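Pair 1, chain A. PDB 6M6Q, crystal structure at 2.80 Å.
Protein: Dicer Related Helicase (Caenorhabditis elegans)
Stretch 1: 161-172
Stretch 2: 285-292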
# COMPACT_ATOMS: atom_id res chain seq x y z
N TRP A 161 -24.93 -16.43 -9.62
CA TRP A 161 -24.92 -14.94 -9.64
C TRP A 161 -23.74 -14.45 -10.51
O TRP A 161 -22.61 -14.65 -10.11
CB TRP A 161 -24.83 -14.38 -8.23
CG TRP A 161 -25.35 -12.98 -8.11
CD1 TRP A 161 -24.64 -11.82 -8.03
CD2 TRP A 161 -26.73 -12.60 -8.11
NE1 TRP A 161 -25.48 -10.75 -7.95
CE2 TRP A 161 -26.77 -11.19 -8.01
CE3 TRP A 161 -27.94 -13.30 -8.19
CZ2 TRP A 161 -27.97 -10.48 -7.97
CZ3 TRP A 161 -29.12 -12.60 -8.14
CH2 TRP A 161 -29.13 -11.21 -8.04
N LEU A 162 -24.03 -13.82 -11.64
CA LEU A 162 -23.02 -13.46 -12.67
C LEU A 162 -22.25 -12.22 -12.22
O LEU A 162 -21.12 -12.01 -12.70
CB LEU A 162 -23.77 -13.24 -13.99
CG LEU A 162 -22.96 -12.63 -15.13
CD1 LEU A 162 -21.87 -13.57 -15.61
CD2 LEU A 162 -23.88 -12.26 -16.27
N THR A 163 -22.86 -11.39 -11.37
CA THR A 163 -22.24 -10.17 -10.82
C THR A 163 -21.07 -10.57 -9.93
O THR A 163 -20.08 -9.85 -9.90
CB THR A 163 -23.27 -9.36 -10.04
OG1 THR A 163 -23.99 -8.57 -10.98
CG2 THR A 163 -22.64 -8.48 -8.98
N ALA A 164 -21.21 -11.68 -9.20
CA ALA A 164 -20.18 -12.21 -8.27
C ALA A 164 -18.95 -12.64 -9.06
O ALA A 164 -17.84 -12.38 -8.58
CB ALA A 164 -20.74 -13.34 -7.45
N GLU A 165 -19.14 -13.24 -10.24
CA GLU A 165 -18.06 -13.73 -11.13
C GLU A 165 -17.28 -12.54 -11.69
O GLU A 165 -16.05 -12.56 -11.60
CB GLU A 165 -18.62 -14.59 -12.27
CG GLU A 165 -17.55 -15.09 -13.23
CD GLU A 165 -18.05 -15.56 -14.60
OE1 GLU A 165 -17.24 -15.54 -15.57
OE2 GLU A 165 -19.24 -15.96 -14.70
N THR A 166 -17.97 -11.50 -12.17
CA THR A 166 -17.33 -10.27 -12.71
C THR A 166 -16.46 -9.62 -11.61
O THR A 166 -15.30 -9.33 -11.88
CB THR A 166 -18.36 -9.28 -13.26
OG1 THR A 166 -19.34 -9.99 -14.01
CG2 THR A 166 -17.74 -8.20 -14.11
N PHE A 167 -17.01 -9.47 -10.41
CA PHE A 167 -16.36 -8.89 -9.20
C PHE A 167 -15.05 -9.64 -8.91
O PHE A 167 -14.00 -8.98 -8.80
CB PHE A 167 -17.31 -8.99 -8.02
CG PHE A 167 -16.88 -8.26 -6.78
CD1 PHE A 167 -16.13 -8.91 -5.81
CD2 PHE A 167 -17.34 -6.98 -6.51
CE1 PHE A 167 -15.81 -8.26 -4.62
CE2 PHE A 167 -17.03 -6.34 -5.33
CZ PHE A 167 -16.26 -6.98 -4.39
N LYS A 168 -15.11 -10.97 -8.82
CA LYS A 168 -13.92 -11.83 -8.53
C LYS A 168 -12.87 -11.65 -9.63
O LYS A 168 -11.69 -11.64 -9.30
CB LYS A 168 -14.32 -13.30 -8.43
CG LYS A 168 -14.91 -13.71 -7.09
CD LYS A 168 -15.48 -15.12 -7.07
CE LYS A 168 -16.11 -15.49 -5.74
NZ LYS A 168 -17.02 -16.65 -5.86
N ASN A 169 -13.31 -11.48 -10.88
CA ASN A 169 -12.45 -11.48 -12.09
C ASN A 169 -11.76 -10.12 -12.24
O ASN A 169 -10.57 -10.11 -12.57
CB ASN A 169 -13.24 -11.82 -13.36
CG ASN A 169 -13.48 -13.31 -13.54
OD1 ASN A 169 -14.27 -13.70 -14.41
ND2 ASN A 169 -12.84 -14.15 -12.74
N LYS A 170 -12.45 -9.01 -12.00
CA LYS A 170 -11.89 -7.67 -12.33
C LYS A 170 -11.22 -7.03 -11.11
O LYS A 170 -10.37 -6.17 -11.32
CB LYS A 170 -12.97 -6.76 -12.92
CG LYS A 170 -13.75 -7.34 -14.09
CD LYS A 170 -13.48 -6.67 -15.40
CE LYS A 170 -13.34 -7.64 -16.55
NZ LYS A 170 -12.41 -7.12 -17.58
N PHE A 171 -11.59 -7.42 -9.89
CA PHE A 171 -11.16 -6.72 -8.64
C PHE A 171 -10.07 -7.51 -7.91
O PHE A 171 -9.53 -6.99 -6.92
CB PHE A 171 -12.35 -6.48 -7.72
CG PHE A 171 -13.26 -5.35 -8.12
CD1 PHE A 171 -12.77 -4.07 -8.31
CD2 PHE A 171 -14.63 -5.55 -8.21
CE1 PHE A 171 -13.63 -3.03 -8.63
CE2 PHE A 171 -15.48 -4.51 -8.53
CZ PHE A 171 -14.97 -3.25 -8.74
N TYR A 172 -9.74 -8.72 -8.36
CA TYR A 172 -8.59 -9.50 -7.82
C TYR A 172 -7.66 -9.91 -8.96
O TYR A 172 -8.13 -10.19 -10.08
CB TYR A 172 -9.07 -10.70 -7.01
CG TYR A 172 -10.04 -10.39 -5.89
CD1 TYR A 172 -11.36 -10.07 -6.16
CD2 TYR A 172 -9.68 -10.58 -4.56
CE1 TYR A 172 -12.28 -9.85 -5.15
CE2 TYR A 172 -10.60 -10.39 -3.53
CZ TYR A 172 -11.91 -10.03 -3.83
OH TYR A 172 -12.84 -9.84 -2.84
N GLU A 285 -24.35 -7.52 -22.18
CA GLU A 285 -24.38 -6.25 -21.40
C GLU A 285 -24.13 -6.53 -19.90
O GLU A 285 -24.32 -5.62 -19.10
CB GLU A 285 -25.72 -5.52 -21.55
CG GLU A 285 -26.25 -5.38 -22.97
CD GLU A 285 -27.73 -5.03 -23.03
OE1 GLU A 285 -28.08 -3.95 -23.60
OE2 GLU A 285 -28.55 -5.81 -22.47
N HIS A 286 -23.74 -7.76 -19.55
CA HIS A 286 -23.63 -8.26 -18.14
C HIS A 286 -22.49 -7.54 -17.37
O HIS A 286 -22.50 -7.61 -16.13
CB HIS A 286 -23.44 -9.78 -18.14
CG HIS A 286 -22.33 -10.25 -19.02
ND1 HIS A 286 -22.41 -10.20 -20.40
CD2 HIS A 286 -21.10 -10.73 -18.72
CE1 HIS A 286 -21.28 -10.64 -20.91
NE2 HIS A 286 -20.47 -10.98 -19.91
N GLU A 287 -21.55 -6.92 -18.08
CA GLU A 287 -20.41 -6.17 -17.46
C GLU A 287 -20.59 -4.66 -17.68
O GLU A 287 -19.60 -3.93 -17.48
CB GLU A 287 -19.09 -6.66 -18.04
CG GLU A 287 -18.81 -8.13 -17.81
CD GLU A 287 -17.49 -8.64 -18.38
OE1 GLU A 287 -17.14 -8.23 -19.51
OE2 GLU A 287 -16.82 -9.44 -17.69
N GLU A 288 -21.81 -4.20 -17.99
CA GLU A 288 -22.16 -2.77 -18.23
C GLU A 288 -21.87 -1.97 -16.96
O GLU A 288 -21.42 -0.81 -17.10
CB GLU A 288 -23.64 -2.63 -18.59
CG GLU A 288 -23.92 -1.58 -19.64
CD GLU A 288 -25.21 -1.79 -20.42
OE1 GLU A 288 -26.31 -1.61 -19.83
OE2 GLU A 288 -25.13 -2.14 -21.61
N TRP A 289 -22.13 -2.56 -15.78
CA TRP A 289 -21.91 -1.91 -14.47
C TRP A 289 -20.42 -1.63 -14.26
O TRP A 289 -20.09 -0.52 -13.76
CB TRP A 289 -22.52 -2.72 -13.32
CG TRP A 289 -21.88 -4.03 -13.02
CD1 TRP A 289 -22.36 -5.26 -13.36
CD2 TRP A 289 -20.73 -4.27 -12.18
NE1 TRP A 289 -21.57 -6.25 -12.82
CE2 TRP A 289 -20.56 -5.67 -12.10
CE3 TRP A 289 -19.82 -3.45 -11.50
CZ2 TRP A 289 -19.52 -6.25 -11.39
CZ3 TRP A 289 -18.80 -4.03 -10.79
CH2 TRP A 289 -18.64 -5.41 -10.74
N TYR A 290 -19.56 -2.58 -14.64
CA TYR A 290 -18.09 -2.49 -14.48
C TYR A 290 -17.54 -1.38 -15.38
O TYR A 290 -16.79 -0.53 -14.88
CB TYR A 290 -17.41 -3.84 -14.73
CG TYR A 290 -15.91 -3.77 -14.79
CD1 TYR A 290 -15.23 -3.82 -16.01
CD2 TYR A 290 -15.17 -3.47 -13.66
CE1 TYR A 290 -13.86 -3.69 -16.08
CE2 TYR A 290 -13.79 -3.34 -13.72
CZ TYR A 290 -13.13 -3.45 -14.93
OH TYR A 290 -11.78 -3.31 -14.99
N TYR A 291 -17.93 -1.37 -16.66
CA TYR A 291 -17.48 -0.35 -17.64
C TYR A 291 -18.12 1.00 -17.28
O TYR A 291 -17.49 2.02 -17.53
CB TYR A 291 -17.75 -0.82 -19.08
CG TYR A 291 -16.97 -2.06 -19.47
CD1 TYR A 291 -15.60 -2.12 -19.30
CD2 TYR A 291 -17.61 -3.19 -19.98
CE1 TYR A 291 -14.87 -3.26 -19.61
CE2 TYR A 291 -16.90 -4.34 -20.30
CZ TYR A 291 -15.52 -4.38 -20.10
OH TYR A 291 -14.80 -5.50 -20.42
N GLY A 292 -19.30 0.98 -16.66
CA GLY A 292 -19.98 2.18 -16.12
C GLY A 292 -19.18 2.83 -15.00
O GLY A 292 -19.16 4.07 -14.92

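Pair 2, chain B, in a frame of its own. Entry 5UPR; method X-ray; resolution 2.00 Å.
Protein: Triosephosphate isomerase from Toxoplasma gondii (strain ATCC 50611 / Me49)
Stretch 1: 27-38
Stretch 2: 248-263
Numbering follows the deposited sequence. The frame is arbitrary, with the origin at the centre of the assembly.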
# COMPACT_ATOMS: atom_id res chain seq x y z
N GLU B 27 15.63 -15.57 -4.13
CA GLU B 27 17.06 -15.29 -4.25
C GLU B 27 17.61 -14.39 -3.14
O GLU B 27 18.66 -14.67 -2.59
CB GLU B 27 17.35 -14.64 -5.63
CG GLU B 27 18.83 -14.28 -5.87
CD GLU B 27 19.02 -13.07 -6.77
OE1 GLU B 27 18.43 -13.13 -7.87
OE2 GLU B 27 19.68 -12.07 -6.36
N LEU B 28 16.90 -13.30 -2.84
CA LEU B 28 17.34 -12.40 -1.76
C LEU B 28 17.31 -13.10 -0.41
O LEU B 28 18.19 -12.90 0.41
CB LEU B 28 16.52 -11.11 -1.74
CG LEU B 28 16.88 -10.21 -2.93
CD1 LEU B 28 15.86 -9.09 -3.20
CD2 LEU B 28 18.23 -9.59 -2.71
N VAL B 29 16.27 -13.89 -0.15
CA VAL B 29 16.18 -14.61 1.11
C VAL B 29 17.33 -15.64 1.21
O VAL B 29 17.98 -15.75 2.26
CB VAL B 29 14.81 -15.33 1.24
CG1 VAL B 29 14.84 -16.38 2.37
CG2 VAL B 29 13.67 -14.35 1.48
N ASP B 30 17.59 -16.37 0.11
CA ASP B 30 18.72 -17.33 0.08
C ASP B 30 20.07 -16.62 0.33
O ASP B 30 20.93 -17.12 1.04
CB ASP B 30 18.80 -18.05 -1.26
CG ASP B 30 17.60 -19.03 -1.51
OD1 ASP B 30 16.78 -19.29 -0.59
OD2 ASP B 30 17.43 -19.51 -2.65
N MSE B 31 20.26 -15.44 -0.25
CA MSE B 31 21.48 -14.65 0.02
C MSE B 31 21.59 -14.32 1.48
O MSE B 31 22.66 -14.43 2.05
CB MSE B 31 21.46 -13.33 -0.75
CG MSE B 31 22.70 -12.47 -0.58
SE MSE B 31 22.21 -10.69 -1.23
CE MSE B 31 21.19 -10.23 0.35
N LEU B 32 20.49 -13.92 2.12
CA LEU B 32 20.54 -13.51 3.53
C LEU B 32 20.79 -14.74 4.43
O LEU B 32 21.59 -14.65 5.40
CB LEU B 32 19.26 -12.80 3.93
CG LEU B 32 19.03 -11.41 3.27
CD1 LEU B 32 17.58 -11.03 3.39
CD2 LEU B 32 19.95 -10.31 3.86
N ASN B 33 20.15 -15.88 4.09
CA ASN B 33 20.32 -17.12 4.85
C ASN B 33 21.74 -17.72 4.74
O ASN B 33 22.22 -18.30 5.69
CB ASN B 33 19.31 -18.20 4.40
CG ASN B 33 17.90 -17.93 4.90
OD1 ASN B 33 17.68 -17.21 5.87
ND2 ASN B 33 16.94 -18.53 4.26
N SER B 34 22.40 -17.60 3.59
CA SER B 34 23.73 -18.17 3.40
C SER B 34 24.86 -17.14 3.61
O SER B 34 25.99 -17.49 3.43
CB SER B 34 23.91 -18.69 1.97
OG SER B 34 22.82 -19.33 1.38
N ALA B 35 24.55 -15.88 3.96
CA ALA B 35 25.61 -14.84 3.96
C ALA B 35 26.68 -15.28 4.93
O ALA B 35 26.36 -15.62 6.07
CB ALA B 35 25.05 -13.50 4.39
N PRO B 36 27.93 -15.31 4.50
CA PRO B 36 28.97 -15.84 5.38
C PRO B 36 29.62 -14.74 6.21
O PRO B 36 30.82 -14.68 6.37
CB PRO B 36 29.94 -16.50 4.40
CG PRO B 36 29.85 -15.61 3.19
CD PRO B 36 28.50 -14.94 3.19
N VAL B 37 28.81 -13.84 6.73
CA VAL B 37 29.20 -12.73 7.55
C VAL B 37 28.27 -12.89 8.74
O VAL B 37 27.12 -13.34 8.57
CB VAL B 37 28.93 -11.40 6.78
CG1 VAL B 37 28.76 -10.15 7.66
CG2 VAL B 37 30.01 -11.22 5.70
N SER B 38 28.78 -12.63 9.94
CA SER B 38 27.93 -12.72 11.13
C SER B 38 27.12 -11.45 11.21
O SER B 38 27.65 -10.39 10.95
CB SER B 38 28.73 -12.93 12.41
OG SER B 38 27.81 -13.04 13.48
N ALA B 248 21.13 -0.84 -3.46
CA ALA B 248 22.05 -1.90 -3.08
C ALA B 248 21.41 -3.00 -2.24
O ALA B 248 22.00 -4.08 -2.08
CB ALA B 248 23.27 -1.32 -2.41
N SER B 249 20.18 -2.80 -1.75
CA SER B 249 19.50 -3.85 -0.98
C SER B 249 19.02 -5.04 -1.85
O SER B 249 18.72 -6.14 -1.31
CB SER B 249 18.34 -3.30 -0.14
OG SER B 249 17.27 -2.91 -0.94
N LEU B 250 19.03 -4.84 -3.17
CA LEU B 250 18.62 -5.87 -4.14
C LEU B 250 19.74 -6.78 -4.62
O LEU B 250 19.50 -7.66 -5.44
CB LEU B 250 17.97 -5.19 -5.37
CG LEU B 250 16.77 -4.27 -5.01
CD1 LEU B 250 16.26 -3.51 -6.21
CD2 LEU B 250 15.64 -5.09 -4.36
N THR B 251 20.96 -6.54 -4.14
CA THR B 251 22.15 -7.30 -4.60
C THR B 251 22.98 -7.78 -3.43
O THR B 251 22.75 -7.40 -2.30
CB THR B 251 23.07 -6.42 -5.50
OG1 THR B 251 23.78 -5.46 -4.69
CG2 THR B 251 22.22 -5.67 -6.55
N GLY B 252 24.02 -8.51 -3.76
CA GLY B 252 25.07 -8.97 -2.84
C GLY B 252 25.79 -7.85 -2.11
O GLY B 252 26.34 -8.08 -1.06
N ASP B 253 25.76 -6.63 -2.65
CA ASP B 253 26.38 -5.46 -2.03
C ASP B 253 25.77 -5.19 -0.66
O ASP B 253 26.43 -4.65 0.22
CB ASP B 253 26.29 -4.24 -2.96
CG ASP B 253 27.23 -3.08 -2.52
OD1 ASP B 253 28.40 -3.37 -2.22
OD2 ASP B 253 26.87 -1.90 -2.51
N PHE B 254 24.51 -5.59 -0.45
CA PHE B 254 23.84 -5.42 0.83
C PHE B 254 24.61 -6.07 1.94
O PHE B 254 24.72 -5.50 3.02
CB PHE B 254 22.41 -5.99 0.77
CG PHE B 254 21.57 -5.67 1.97
CD1 PHE B 254 21.25 -4.34 2.29
CD2 PHE B 254 20.99 -6.69 2.71
CE1 PHE B 254 20.42 -4.05 3.34
CE2 PHE B 254 20.19 -6.41 3.77
CZ PHE B 254 19.88 -5.09 4.10
N VAL B 255 25.14 -7.27 1.68
CA VAL B 255 25.90 -7.98 2.72
C VAL B 255 27.21 -7.23 3.07
O VAL B 255 27.61 -7.20 4.24
CB VAL B 255 26.16 -9.44 2.30
CG1 VAL B 255 27.04 -10.18 3.32
CG2 VAL B 255 24.86 -10.20 2.14
N SER B 256 27.88 -6.63 2.09
CA SER B 256 29.04 -5.77 2.38
C SER B 256 28.67 -4.57 3.25
O SER B 256 29.48 -4.16 4.06
CB SER B 256 29.71 -5.22 1.13
OG SER B 256 29.84 -6.21 0.15
N ILE B 257 27.47 -4.00 3.06
CA ILE B 257 27.07 -2.83 3.84
C ILE B 257 26.83 -3.24 5.28
O ILE B 257 27.27 -2.54 6.18
CB ILE B 257 25.88 -2.09 3.24
CG1 ILE B 257 26.24 -1.50 1.88
CG2 ILE B 257 25.38 -0.97 4.16
CD1 ILE B 257 25.05 -1.15 0.97
N ILE B 258 26.18 -4.39 5.50
CA ILE B 258 25.96 -4.93 6.84
C ILE B 258 27.30 -5.10 7.55
O ILE B 258 27.47 -4.67 8.69
CB ILE B 258 25.21 -6.30 6.82
CG1 ILE B 258 23.77 -6.14 6.34
CG2 ILE B 258 25.27 -7.00 8.18
CD1 ILE B 258 23.12 -7.44 5.89
N ASP B 259 28.24 -5.71 6.85
CA ASP B 259 29.60 -5.88 7.39
C ASP B 259 30.30 -4.56 7.77
O ASP B 259 31.03 -4.50 8.69
CB ASP B 259 30.42 -6.67 6.41
CG ASP B 259 31.59 -7.35 7.08
OD1 ASP B 259 31.42 -8.02 8.15
OD2 ASP B 259 32.68 -7.21 6.52
N ALA B 260 30.05 -3.49 7.03
CA ALA B 260 30.59 -2.15 7.37
C ALA B 260 30.03 -1.53 8.65
O ALA B 260 30.71 -0.73 9.26
CB ALA B 260 30.38 -1.18 6.23
N ALA B 261 28.79 -1.86 9.02
CA ALA B 261 28.17 -1.34 10.23
C ALA B 261 28.60 -2.09 11.57
O ALA B 261 27.82 -2.35 12.45
CB ALA B 261 26.67 -1.34 10.07
N LYS B 262 29.90 -2.31 11.72
CA LYS B 262 30.57 -2.88 12.89
C LYS B 262 31.83 -2.07 13.15
O LYS B 262 32.52 -1.58 12.22
CB LYS B 262 31.01 -4.30 12.62
CG LYS B 262 29.87 -5.20 12.22
CD LYS B 262 30.29 -6.65 12.26
CE LYS B 262 30.89 -7.14 10.96
NZ LYS B 262 30.13 -8.36 10.52
N GLN B 263 32.12 -1.95 14.41
CA GLN B 263 33.36 -1.35 14.81
C GLN B 263 34.17 -2.52 15.36
O GLN B 263 33.71 -3.26 16.19
CB GLN B 263 33.05 -0.31 15.85
CG GLN B 263 34.12 0.73 16.09
CD GLN B 263 33.67 1.65 17.20
OE1 GLN B 263 34.46 2.37 17.84
NE2 GLN B 263 32.40 1.58 17.49

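In both pairs a helix of the first stretch packs against a helix of the second stretch, with the two running in broadly the same direction. The N-to-C directions differ by 40° in pair 1 and 37° in pair 2, the axes approach to 11.0 and 10.8 Å, and 14 central residues superpose with an RMSD of 1.0 Å. The matched positions run from Thr A163 = Leu B28 to Lys A170 = Ala B35 on the first stretch, and from His A286 = Thr B251 to Gly A292 = Ile B257 on the second stretch. The buried surface is also similar, 521 and 540 Å².

At the centre, Thr A166 matches Met B31, a selenomethionine, and both point toward the partner stretch. Short and branched, Thr A166 turns its OG1 back to its own helix, donating a hydrogen bond to Leu A162 O (3.0 Å), while its CB packs 3.7 Å from CZ2 of Trp A289. Met B31 reaches across instead: its SE lies 3.5 Å from Thr B251 O and 3.7 Å from CA of Gly B252. The equivalent of that glycine, Glu A287, carries a side chain whose CG meets CG2 of Thr A166 at 3.9 Å.

Both pairs place an aromatic residue at the next matched contact position, Trp A289 and Phe B254, but of different size. Trp A289, the most heavily covered residue of pair 1, spans Thr A163, Thr A166 and Phe A167, and its CH2 comes within 4.0 Å of CE2 of Phe A171. Phe B254 reaches less far; Leu B32, the counterpart of Phe A167, has its CD2 at the edge of the Phe B254 ring, 3.9 Å from Phe B254 CE2, and Met B31 CE lies 4.3 Å from Phe B254 CD2.

Four residues further along the first stretch, the match of Lys A170 with Ala B35 faces that of Tyr A290 with Val B255. The lysine lays its aliphatic chain over one face of the tyrosine ring, CD of Lys A170 standing 3.3 Å from the Tyr A290 ring centroid in a CH-pi contact. In pair 2 the same place is filled by small apolar groups, CB of Ala B35 lying 4.0 Å from CG2 of Val B255.

At the matched positions neither pair has a hydrogen bond across the stretches. Beyond them, in pair 2, Lys B262 NZ makes a weak hydrogen bond to Ser B38 O (3.2 Å) and a salt bridge to Asp B259 OD1 (2.7 Å) within its own stretch. At the matched positions, both contacts rest mainly on van der Waals packing.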